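Local coordinates for VAO-type flavoprotein oxidase VAO615 (Myceliophthora thermophila, PDB 6F72) that is probably an oxidoreductase that carries a bicovalently bound FAD and, once reduced, reacts rapidly with molecular oxygen, though its substrate has not been identified, at residues A[91-95]-A[171-175]; A[153-157]-A[223-227]; A[216-221]-A[238-244]. All coordinates share one frame; numbering follows the deposited sequence.

Contact 1 (A[91-95]-A[171-175]); sequences HVNAP and LWMHN
Trp-172 lies with one face of its indole against Pro-95, whose CA sits over the six-membered ring, 3.7 Å from its centroid, a CH-pi contact. Pro-95 CG adds an apolar touch on Trp-172 CH2 at 4.0 Å. With CG anti to the backbone N (chi1 -176°), the indole is carried across from the strand end to residues 93-95, where Asn-93 O meets the edge of the ring at CZ2. The indole N-H is satisfied in plane: water 1 accepts from Trp-172 NE1 at 3.0 Å and donates to Val-92 O at 2.6 Å. Trp-172 also borders an N-linked glycan.

Two residues on, His-174 meets Val-92 and Asn-93. Its NE2 donates to Asn-93 OD1 at 2.9 Å; the bond is bent (141°), with amide and imidazole planes 48° apart. Val-92 O stands over one face of the imidazole, and Val-92 CG1 packs on His-174 CE1 at 3.6 Å. Asn-175 then folds back, its ND2 over the rim of the indole on the face opposite Pro-95. The arrangement is structural packing: inner strand 169-172 of the four-stranded mixed sheet, within the FAD-binding PCMH-type region, and the residues just after it pack against residues 92-95.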
loop_
_atom_site.group_PDB
_atom_site.type_symbol
_atom_site.label_atom_id
_atom_site.label_comp_id
_atom_site.label_asym_id
_atom_site.label_seq_id
_atom_site.Cartn_x
_atom_site.Cartn_y
_atom_site.Cartn_z
ATOM N N HIS A 91 -6.727 8.326 12.665
ATOM C CA HIS A 91 -7.197 8.596 11.320
ATOM C C HIS A 91 -7.744 7.351 10.616
ATOM O O HIS A 91 -8.766 7.405 9.908
ATOM C CB HIS A 91 -6.041 9.160 10.518
ATOM C CG HIS A 91 -6.421 10.313 9.649
ATOM N ND1 HIS A 91 -5.530 11.310 9.315
ATOM C CD2 HIS A 91 -7.596 10.631 9.053
ATOM C CE1 HIS A 91 -6.138 12.188 8.536
ATOM N NE2 HIS A 91 -7.393 11.802 8.365
ATOM N N VAL A 92 -7.047 6.233 10.816
ATOM C CA VAL A 92 -7.452 4.964 10.254
ATOM C C VAL A 92 -8.803 4.515 10.842
ATOM O O VAL A 92 -9.570 3.843 10.150
ATOM C CB VAL A 92 -6.340 3.893 10.432
ATOM C CG1 VAL A 92 -6.878 2.488 10.260
ATOM C CG2 VAL A 92 -5.213 4.128 9.434
ATOM N N ASN A 93 -9.096 4.934 12.084
ATOM C CA ASN A 93 -10.322 4.537 12.792
ATOM C C ASN A 93 -11.574 5.288 12.347
ATOM O O ASN A 93 -12.689 4.908 12.713
ATOM C CB ASN A 93 -10.153 4.687 14.306
ATOM C CG ASN A 93 -9.364 3.552 14.939
ATOM O OD1 ASN A 93 -9.013 2.562 14.297
ATOM N ND2 ASN A 93 -9.080 3.702 16.221
ATOM N N ALA A 94 -11.391 6.362 11.581
ATOM C CA ALA A 94 -12.511 7.155 11.087
ATOM C C ALA A 94 -13.224 6.411 9.946
ATOM O O ALA A 94 -12.555 5.830 9.073
ATOM C CB ALA A 94 -12.037 8.527 10.643
ATOM N N PRO A 95 -14.578 6.395 9.966
ATOM C CA PRO A 95 -15.367 5.670 8.964
ATOM C C PRO A 95 -15.138 6.098 7.515
ATOM O O PRO A 95 -14.857 5.260 6.675
ATOM C CB PRO A 95 -16.813 5.960 9.383
ATOM C CG PRO A 95 -16.713 6.182 10.855
ATOM C CD PRO A 95 -15.453 6.977 11.006
ATOM N N LEU A 171 -18.021 0.301 1.487
ATOM C CA LEU A 171 -17.950 -0.920 2.272
ATOM C C LEU A 171 -16.716 -0.804 3.130
ATOM O O LEU A 171 -15.582 -0.890 2.646
ATOM C CB LEU A 171 -17.921 -2.164 1.382
ATOM C CG LEU A 171 -19.074 -2.252 0.380
ATOM C CD1 LEU A 171 -18.841 -3.346 -0.643
ATOM C CD2 LEU A 171 -20.403 -2.432 1.103
ATOM N N TRP A 172 -16.954 -0.557 4.409
ATOM C CA TRP A 172 -15.881 -0.263 5.337
ATOM C C TRP A 172 -15.529 -1.542 6.059
ATOM O O TRP A 172 -16.308 -2.025 6.868
ATOM C CB TRP A 172 -16.299 0.861 6.301
ATOM C CG TRP A 172 -15.245 1.328 7.261
ATOM C CD1 TRP A 172 -13.929 1.542 6.989
ATOM C CD2 TRP A 172 -15.430 1.695 8.638
ATOM N NE1 TRP A 172 -13.270 1.994 8.104
ATOM C CE2 TRP A 172 -14.166 2.108 9.134
ATOM C CE3 TRP A 172 -16.538 1.711 9.505
ATOM C CZ2 TRP A 172 -13.970 2.530 10.462
ATOM C CZ3 TRP A 172 -16.344 2.135 10.836
ATOM C CH2 TRP A 172 -15.059 2.533 11.294
ATOM N N MET A 173 -14.340 -2.058 5.762
ATOM C CA MET A 173 -13.897 -3.403 6.141
ATOM C C MET A 173 -13.008 -3.413 7.370
ATOM O O MET A 173 -12.629 -4.492 7.851
ATOM C CB MET A 173 -13.099 -4.048 4.979
ATOM C CG MET A 173 -13.742 -3.895 3.612
ATOM S SD MET A 173 -15.470 -4.426 3.573
ATOM C CE MET A 173 -15.219 -6.187 3.673
ATOM N N HIS A 174 -12.691 -2.219 7.864
ATOM C CA HIS A 174 -11.743 -1.976 8.965
ATOM C C HIS A 174 -11.934 -2.815 10.225
ATOM O O HIS A 174 -10.956 -3.149 10.902
ATOM C CB HIS A 174 -11.779 -0.479 9.338
ATOM C CG HIS A 174 -10.933 -0.109 10.519
ATOM N ND1 HIS A 174 -9.578 -0.359 10.577
ATOM C CD2 HIS A 174 -11.249 0.521 11.675
ATOM C CE1 HIS A 174 -9.101 0.078 11.730
ATOM N NE2 HIS A 174 -10.093 0.624 12.411
ATOM N N ASN A 175 -13.187 -3.152 10.527
ATOM C CA ASN A 175 -13.528 -3.779 11.796
ATOM C C ASN A 175 -13.628 -5.300 11.727
ATOM O O ASN A 175 -13.978 -5.930 12.710
ATOM C CB ASN A 175 -14.818 -3.193 12.336
ATOM C CG ASN A 175 -14.722 -1.715 12.567
ATOM O OD1 ASN A 175 -13.902 -1.257 13.363
ATOM N ND2 ASN A 175 -15.544 -0.955 11.854
HETATM O O HOH W 1 -10.409 2.893 7.891
#

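Contact 2 (A[153-157]-A[223-227]); sequences KNTGH and PTVGI. With FAD (flavin-adenine dinucleotide), chain E.
The FAD pyrophosphate site and the histidyl anchor of the flavin meet here, in the cradle of a bicovalent VAO-type flavoprotein. His-157 ND1 is bonded to the flavin methyl carbon C8M, one half of the cross-link that Cys-222 completes. At the far side of the imidazole, His-157 NE2 donates to Thr-224 OG1 at 2.8 Å, nearly straight (176°) and in the ring plane. Val-225 CG2 lies over one face, 3.7 Å from the ring centroid, and also touches the flavin at C9A. Hydroxyl and methyl thus help fix the rotation of the linked ring.

The phosphates are gripped mostly by backbone. The N-H groups of Asn-154, Thr-155 and Gly-156 converge on FAD O2A, the first of them at 2.8 Å. From the other segment Gly-226 N donates to FAD O1P at 2.7 Å, while Asn-154 ND2 reaches FAD O2P at 3.1 Å. Thr-155 OG1, placed between its backbone N and carbonyl carbon (chi1 63°), faces the phosphates and accepts from His-157 N in an ST turn. Its CG2 packs on Gly-226 N at 3.4 Å. Asn-154 ND2 lies against the bare CA of Gly-226. The site joins the loop following strand 150-153 to the approach to helix 227-233, with Pro-223 resting on helix 391-399.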
loop_
_atom_site.group_PDB
_atom_site.type_symbol
_atom_site.label_atom_id
_atom_site.label_comp_id
_atom_site.label_asym_id
_atom_site.label_seq_id
_atom_site.Cartn_x
_atom_site.Cartn_y
_atom_site.Cartn_z
ATOM N N LYS A 153 -13.334 0.511 1.404
ATOM C CA LYS A 153 -12.286 1.120 2.214
ATOM C C LYS A 153 -11.947 0.257 3.404
ATOM O O LYS A 153 -12.827 -0.172 4.140
ATOM C CB LYS A 153 -12.652 2.557 2.687
ATOM C CG LYS A 153 -11.455 3.252 3.341
ATOM C CD LYS A 153 -11.758 4.499 4.144
ATOM C CE LYS A 153 -12.131 4.162 5.574
ATOM N NZ LYS A 153 -11.693 5.209 6.535
ATOM N N ASN A 154 -10.653 0.055 3.602
ATOM C CA ASN A 154 -10.145 -0.753 4.681
ATOM C C ASN A 154 -9.470 0.144 5.715
ATOM O O ASN A 154 -9.983 0.283 6.828
ATOM C CB ASN A 154 -9.225 -1.857 4.129
ATOM C CG ASN A 154 -8.518 -2.643 5.215
ATOM O OD1 ASN A 154 -8.989 -2.726 6.351
ATOM N ND2 ASN A 154 -7.380 -3.230 4.869
ATOM N N THR A 155 -8.343 0.745 5.342
ATOM C CA THR A 155 -7.540 1.629 6.202
ATOM C C THR A 155 -7.518 3.095 5.690
ATOM O O THR A 155 -7.200 4.022 6.451
ATOM C CB THR A 155 -6.058 1.154 6.301
ATOM O OG1 THR A 155 -5.438 1.217 5.006
ATOM C CG2 THR A 155 -5.940 -0.268 6.829
ATOM N N GLY A 156 -7.833 3.280 4.406
ATOM C CA GLY A 156 -7.682 4.558 3.710
ATOM C C GLY A 156 -6.257 4.975 3.338
ATOM O O GLY A 156 -6.007 6.157 3.025
ATOM N N HIS A 157 -5.325 4.018 3.355
ATOM C CA HIS A 157 -3.938 4.268 2.989
ATOM C C HIS A 157 -3.712 4.573 1.523
ATOM O O HIS A 157 -2.646 5.079 1.196
ATOM C CB HIS A 157 -3.068 3.076 3.316
ATOM C CG HIS A 157 -2.191 3.268 4.504
ATOM N ND1 HIS A 157 -0.963 3.916 4.452
ATOM C CD2 HIS A 157 -2.355 2.839 5.778
ATOM C CE1 HIS A 157 -0.444 3.891 5.672
ATOM N NE2 HIS A 157 -1.254 3.233 6.482
ATOM N N PRO A 223 3.198 -0.069 9.829
ATOM C CA PRO A 223 2.387 -0.982 10.678
ATOM C C PRO A 223 0.873 -0.878 10.539
ATOM O O PRO A 223 0.179 -1.879 10.728
ATOM C CB PRO A 223 2.824 -0.638 12.104
ATOM C CG PRO A 223 4.143 0.041 11.956
ATOM C CD PRO A 223 4.076 0.788 10.653
ATOM N N THR A 224 0.372 0.310 10.202
ATOM C CA THR A 224 -1.072 0.579 10.092
ATOM C C THR A 224 -1.682 0.094 8.767
ATOM O O THR A 224 -2.901 0.120 8.592
ATOM C CB THR A 224 -1.393 2.095 10.279
ATOM O OG1 THR A 224 -0.803 2.860 9.204
ATOM C CG2 THR A 224 -0.901 2.603 11.644
ATOM N N VAL A 225 -0.831 -0.337 7.834
ATOM C CA VAL A 225 -1.277 -0.851 6.522
ATOM C C VAL A 225 -2.125 -2.121 6.658
ATOM O O VAL A 225 -1.792 -2.993 7.452
ATOM C CB VAL A 225 -0.073 -1.064 5.581
ATOM C CG1 VAL A 225 -0.441 -1.904 4.365
ATOM C CG2 VAL A 225 0.456 0.302 5.155
ATOM N N GLY A 226 -3.228 -2.187 5.905
ATOM C CA GLY A 226 -4.123 -3.338 5.937
ATOM C C GLY A 226 -3.574 -4.516 5.136
ATOM O O GLY A 226 -3.623 -4.500 3.893
ATOM N N ILE A 227 -3.089 -5.536 5.857
ATOM C CA ILE A 227 -2.429 -6.720 5.267
ATOM C C ILE A 227 -3.309 -7.527 4.307
ATOM O O ILE A 227 -2.812 -8.037 3.314
ATOM C CB ILE A 227 -1.743 -7.612 6.345
ATOM C CG1 ILE A 227 -0.688 -8.524 5.710
ATOM C CG2 ILE A 227 -2.754 -8.370 7.212
ATOM C CD1 ILE A 227 0.157 -9.284 6.715
HETATM P PA FAD E . -7.097 0.986 1.472
HETATM O O1A FAD E . -6.912 2.367 0.897
HETATM O O2A FAD E . -8.194 0.829 2.488
HETATM O O5B FAD E . -7.325 -0.037 0.255
HETATM C C5B FAD E . -6.545 0.022 -0.941
HETATM C C4B FAD E . -7.296 -0.574 -2.126
HETATM O O4B FAD E . -7.671 -1.920 -1.828
HETATM C C3B FAD E . -8.578 0.150 -2.490
HETATM O O3B FAD E . -8.699 0.086 -3.917
HETATM C C2B FAD E . -9.684 -0.674 -1.851
HETATM O O2B FAD E . -10.906 -0.591 -2.589
HETATM C C1B FAD E . -9.099 -2.077 -1.889
HETATM N N9A FAD E . -9.502 -2.946 -0.758
HETATM C C8A FAD E . -9.000 -2.892 0.494
HETATM N N7A FAD E . -9.552 -3.855 1.274
HETATM C C5A FAD E . -10.414 -4.544 0.509
HETATM C C6A FAD E . -11.328 -5.690 0.712
HETATM N N6A FAD E . -11.413 -6.271 1.929
HETATM N N1A FAD E . -12.067 -6.113 -0.339
HETATM C C2A FAD E . -11.991 -5.530 -1.556
HETATM N N3A FAD E . -11.170 -4.482 -1.813
HETATM C C4A FAD E . -10.374 -3.954 -0.837
HETATM N N1 FAD E . 3.177 -1.200 0.402
HETATM C C2 FAD E . 4.187 -2.104 0.346
HETATM O O2 FAD E . 4.168 -2.980 -0.550
HETATM N N3 FAD E . 5.211 -2.083 1.228
HETATM C C4 FAD E . 5.325 -1.177 2.212
HETATM O O4 FAD E . 6.294 -1.195 3.004
HETATM C C4X FAD E . 4.254 -0.165 2.344
HETATM N N5 FAD E . 4.282 0.774 3.314
HETATM C C5X FAD E . 3.296 1.710 3.429
HETATM C C6 FAD E . 3.343 2.680 4.454
HETATM C C7 FAD E . 2.305 3.634 4.551
HETATM C C7M FAD E . 2.379 4.674 5.654
HETATM C C8 FAD E . 1.152 3.608 3.579
HETATM C C8M FAD E . -0.060 4.525 3.659
HETATM C C9 FAD E . 1.126 2.641 2.579
HETATM C C9A FAD E . 2.147 1.694 2.461
HETATM N N10 FAD E . 2.094 0.705 1.450
HETATM C C10 FAD E . 3.146 -0.231 1.354
HETATM C "C1'" FAD E . 1.007 0.715 0.475
HETATM C "C2'" FAD E . -0.076 -0.316 0.586
HETATM O "O2'" FAD E . 0.463 -1.560 0.145
HETATM C "C3'" FAD E . -1.178 0.159 -0.354
HETATM O "O3'" FAD E . -1.491 1.550 -0.123
HETATM C "C4'" FAD E . -2.432 -0.689 -0.209
HETATM O "O4'" FAD E . -3.344 -0.371 -1.262
HETATM C "C5'" FAD E . -3.070 -0.527 1.172
HETATM O "O5'" FAD E . -4.293 -1.241 1.262
HETATM P P FAD E . -5.282 -0.961 2.497
HETATM O O1P FAD E . -4.486 -0.998 3.770
HETATM O O2P FAD E . -6.470 -1.868 2.272
HETATM O O3P FAD E . -5.733 0.562 2.206
#

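Contact 3 (A[216-221]-A[238-244]); sequences RIVGGT and SILSSSY. With FAD (flavin-adenine dinucleotide), chain E.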
loop_
_atom_site.group_PDB
_atom_site.type_symbol
_atom_site.label_atom_id
_atom_site.label_comp_id
_atom_site.label_asym_id
_atom_site.label_seq_id
_atom_site.Cartn_x
_atom_site.Cartn_y
_atom_site.Cartn_z
ATOM N N ARG A 216 6.411 -15.793 11.889
ATOM C CA ARG A 216 6.488 -14.532 11.146
ATOM C C ARG A 216 5.440 -14.553 10.042
ATOM O O ARG A 216 5.123 -15.622 9.503
ATOM C CB ARG A 216 7.863 -14.378 10.493
ATOM C CG ARG A 216 9.051 -14.523 11.425
ATOM C CD ARG A 216 10.302 -14.930 10.655
ATOM N NE ARG A 216 11.474 -15.023 11.531
ATOM C CZ ARG A 216 12.625 -15.601 11.208
ATOM N NH1 ARG A 216 12.789 -16.159 10.018
ATOM N NH2 ARG A 216 13.617 -15.628 12.087
ATOM N N ILE A 217 4.892 -13.383 9.726
ATOM C CA ILE A 217 4.038 -13.202 8.542
ATOM C C ILE A 217 4.594 -12.081 7.644
ATOM O O ILE A 217 5.135 -11.084 8.137
ATOM C CB ILE A 217 2.543 -12.957 8.896
ATOM C CG1 ILE A 217 1.657 -13.026 7.633
ATOM C CG2 ILE A 217 2.366 -11.640 9.653
ATOM C CD1 ILE A 217 0.162 -13.100 7.877
ATOM N N VAL A 218 4.437 -12.270 6.334
ATOM C CA VAL A 218 4.855 -11.303 5.316
ATOM C C VAL A 218 3.881 -10.111 5.247
ATOM O O VAL A 218 2.726 -10.240 4.804
ATOM C CB VAL A 218 5.056 -11.985 3.933
ATOM C CG1 VAL A 218 5.410 -10.976 2.852
ATOM C CG2 VAL A 218 6.123 -13.072 4.022
ATOM N N GLY A 219 4.385 -8.944 5.653
ATOM C CA GLY A 219 3.597 -7.723 5.673
ATOM C C GLY A 219 4.446 -6.485 5.505
ATOM O O GLY A 219 5.679 -6.554 5.533
ATOM N N GLY A 220 3.773 -5.345 5.368
ATOM C CA GLY A 220 4.430 -4.063 5.085
ATOM C C GLY A 220 5.213 -3.456 6.233
ATOM O O GLY A 220 5.094 -3.872 7.391
ATOM N N THR A 221 6.012 -2.450 5.894
ATOM C CA THR A 221 6.897 -1.800 6.850
ATOM C C THR A 221 6.129 -0.727 7.599
ATOM O O THR A 221 6.547 -0.285 8.682
ATOM C CB THR A 221 8.098 -1.152 6.153
ATOM O OG1 THR A 221 7.623 -0.258 5.138
ATOM C CG2 THR A 221 8.990 -2.216 5.523
ATOM N N SER A 238 7.931 -6.500 1.464
ATOM C CA SER A 238 8.225 -6.699 2.872
ATOM C C SER A 238 9.723 -6.863 3.008
ATOM O O SER A 238 10.386 -7.318 2.062
ATOM C CB SER A 238 7.532 -7.983 3.362
ATOM O OG SER A 238 7.891 -8.336 4.691
ATOM N N ILE A 239 10.253 -6.531 4.186
ATOM C CA ILE A 239 11.667 -6.789 4.525
ATOM C C ILE A 239 11.951 -8.312 4.617
ATOM O O ILE A 239 13.106 -8.759 4.652
ATOM C CB ILE A 239 12.108 -6.013 5.804
ATOM C CG1 ILE A 239 11.259 -6.417 7.036
ATOM C CG2 ILE A 239 12.050 -4.500 5.554
ATOM C CD1 ILE A 239 11.836 -6.020 8.387
ATOM N N LEU A 240 10.875 -9.093 4.614
ATOM C CA LEU A 240 10.934 -10.539 4.695
ATOM C C LEU A 240 10.780 -11.208 3.324
ATOM O O LEU A 240 10.793 -12.441 3.227
ATOM C CB LEU A 240 9.860 -11.070 5.669
ATOM C CG LEU A 240 10.096 -11.032 7.185
ATOM C CD1 LEU A 240 8.999 -11.826 7.894
ATOM C CD2 LEU A 240 11.474 -11.523 7.623
ATOM N N SER A 241 10.637 -10.399 2.277
ATOM C CA SER A 241 10.364 -10.925 0.947
ATOM C C SER A 241 11.498 -11.756 0.341
ATOM O O SER A 241 11.226 -12.706 -0.390
ATOM C CB SER A 241 9.896 -9.824 0.003
ATOM O OG SER A 241 8.558 -9.478 0.313
ATOM N N SER A 242 12.743 -11.440 0.695
ATOM C CA SER A 242 13.904 -12.225 0.250
ATOM C C SER A 242 13.895 -13.626 0.855
ATOM O O SER A 242 14.498 -14.548 0.300
ATOM C CB SER A 242 15.213 -11.539 0.614
ATOM O OG SER A 242 15.355 -10.330 -0.088
ATOM N N SER A 243 13.235 -13.766 2.003
ATOM C CA SER A 243 13.097 -15.055 2.651
ATOM C C SER A 243 11.830 -15.796 2.211
ATOM O O SER A 243 11.872 -17.023 2.035
ATOM C CB SER A 243 13.150 -14.920 4.174
ATOM O OG SER A 243 14.458 -14.605 4.615
ATOM N N TYR A 244 10.719 -15.072 2.011
ATOM C CA TYR A 244 9.417 -15.727 1.772
ATOM C C TYR A 244 8.558 -15.253 0.594
ATOM O O TYR A 244 7.381 -15.631 0.492
ATOM C CB TYR A 244 8.569 -15.702 3.037
ATOM C CG TYR A 244 9.284 -16.072 4.317
ATOM C CD1 TYR A 244 9.776 -17.371 4.542
ATOM C CD2 TYR A 244 9.440 -15.124 5.322
ATOM C CE1 TYR A 244 10.414 -17.689 5.741
ATOM C CE2 TYR A 244 10.071 -15.431 6.516
ATOM C CZ TYR A 244 10.549 -16.701 6.726
ATOM O OH TYR A 244 11.159 -16.942 7.928
HETATM P PA FAD E . -7.097 0.986 1.472
HETATM O O1A FAD E . -6.912 2.367 0.897
HETATM O O2A FAD E . -8.194 0.829 2.488
HETATM O O5B FAD E . -7.325 -0.037 0.255
HETATM C C5B FAD E . -6.545 0.022 -0.941
HETATM C C4B FAD E . -7.296 -0.574 -2.126
HETATM O O4B FAD E . -7.671 -1.920 -1.828
HETATM C C3B FAD E . -8.578 0.150 -2.490
HETATM O O3B FAD E . -8.699 0.086 -3.917
HETATM C C2B FAD E . -9.684 -0.674 -1.851
HETATM O O2B FAD E . -10.906 -0.591 -2.589
HETATM C C1B FAD E . -9.099 -2.077 -1.889
HETATM N N9A FAD E . -9.502 -2.946 -0.758
HETATM C C8A FAD E . -9.000 -2.892 0.494
HETATM N N7A FAD E . -9.552 -3.855 1.274
HETATM C C5A FAD E . -10.414 -4.544 0.509
HETATM C C6A FAD E . -11.328 -5.690 0.712
HETATM N N6A FAD E . -11.413 -6.271 1.929
HETATM N N1A FAD E . -12.067 -6.113 -0.339
HETATM C C2A FAD E . -11.991 -5.530 -1.556
HETATM N N3A FAD E . -11.170 -4.482 -1.813
HETATM C C4A FAD E . -10.374 -3.954 -0.837
HETATM N N1 FAD E . 3.177 -1.200 0.402
HETATM C C2 FAD E . 4.187 -2.104 0.346
HETATM O O2 FAD E . 4.168 -2.980 -0.550
HETATM N N3 FAD E . 5.211 -2.083 1.228
HETATM C C4 FAD E . 5.325 -1.177 2.212
HETATM O O4 FAD E . 6.294 -1.195 3.004
HETATM C C4X FAD E . 4.254 -0.165 2.344
HETATM N N5 FAD E . 4.282 0.774 3.314
HETATM C C5X FAD E . 3.296 1.710 3.429
HETATM C C6 FAD E . 3.343 2.680 4.454
HETATM C C7 FAD E . 2.305 3.634 4.551
HETATM C C7M FAD E . 2.379 4.674 5.654
HETATM C C8 FAD E . 1.152 3.608 3.579
HETATM C C8M FAD E . -0.060 4.525 3.659
HETATM C C9 FAD E . 1.126 2.641 2.579
HETATM C C9A FAD E . 2.147 1.694 2.461
HETATM N N10 FAD E . 2.094 0.705 1.450
HETATM C C10 FAD E . 3.146 -0.231 1.354
HETATM C "C1'" FAD E . 1.007 0.715 0.475
HETATM C "C2'" FAD E . -0.076 -0.316 0.586
HETATM O "O2'" FAD E . 0.463 -1.560 0.145
HETATM C "C3'" FAD E . -1.178 0.159 -0.354
HETATM O "O3'" FAD E . -1.491 1.550 -0.123
HETATM C "C4'" FAD E . -2.432 -0.689 -0.209
HETATM O "O4'" FAD E . -3.344 -0.371 -1.262
HETATM C "C5'" FAD E . -3.070 -0.527 1.172
HETATM O "O5'" FAD E . -4.293 -1.241 1.262
HETATM P P FAD E . -5.282 -0.961 2.497
HETATM O O1P FAD E . -4.486 -0.998 3.770
HETATM O O2P FAD E . -6.470 -1.868 2.272
HETATM O O3P FAD E . -5.733 0.562 2.206
HETATM O O HOH W 2 8.057 -5.418 5.989
#
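Thr-221 turns its methyl, CG2, to Ile-239 CG2 at 3.8 Å, while its polar atoms hold the flavin carbonyl twice: OG1 donates to FAD O4 at 2.7 Å and the backbone N of Thr-221 to the same oxygen at 3.2 Å. The residue so bridges cofactor and turn.

Behind it, Ser-238 OG donates to Gly-219 O at 3.0 Å from 22° outside the carbonyl plane. That hydroxyl stands anti to the backbone N (chi1 173°) and also accepts from Leu-240 N, a capping bond in the type I turn 238-241 that leads into helix 241-244. Water 2 donates to Gly-219 O and accepts from Ile-239 N, a second link between the segments. Val-218 wedges in next, CG1 on Ser-238 CB and CG2 on Tyr-244 CB, both at 3.7 Å.

Farthest from the flavin, Arg-216 NH1 donates to Tyr-244 OH at 2.8 Å, close to the guanidinium plane although the tyrosine ring is turned 48° from it. The arginine is fixed again by a salt bridge from NE to Asp-299, and the tyrosine ring stacks on His-297. This is a serine-capped type I turn leading into helix 241-244, packed against the loop whose Thr-221 hydrogen-bonds flavin O4 in the FAD-binding PCMH-type domain.

In the fold
Contacts 2 and 3 bind FAD, the one at the pyrophosphate and C8M, the other at O4, while contact 1 lies beside contact 2. Contacts 1 and 2 are about 9 Å apart centre to centre and are joined directly: Lys-153 NZ probably donates to Ala-94 O at 2.8 Å, and Met-173 N to Lys-153 O at 2.9 Å. Contact 1 thus adjoins the 153-157 segment, and its Met-173 touches FAD. Contact 3, about 17 Å from contact 2 between centres, meets it at Ile-227, whose CD1 packs 3.3 Å from Val-218 O. The two also share the chain through Cys-222, the second flavin link. Contacts 1 and 3 do not touch, their nearest atoms being about 12 Å apart.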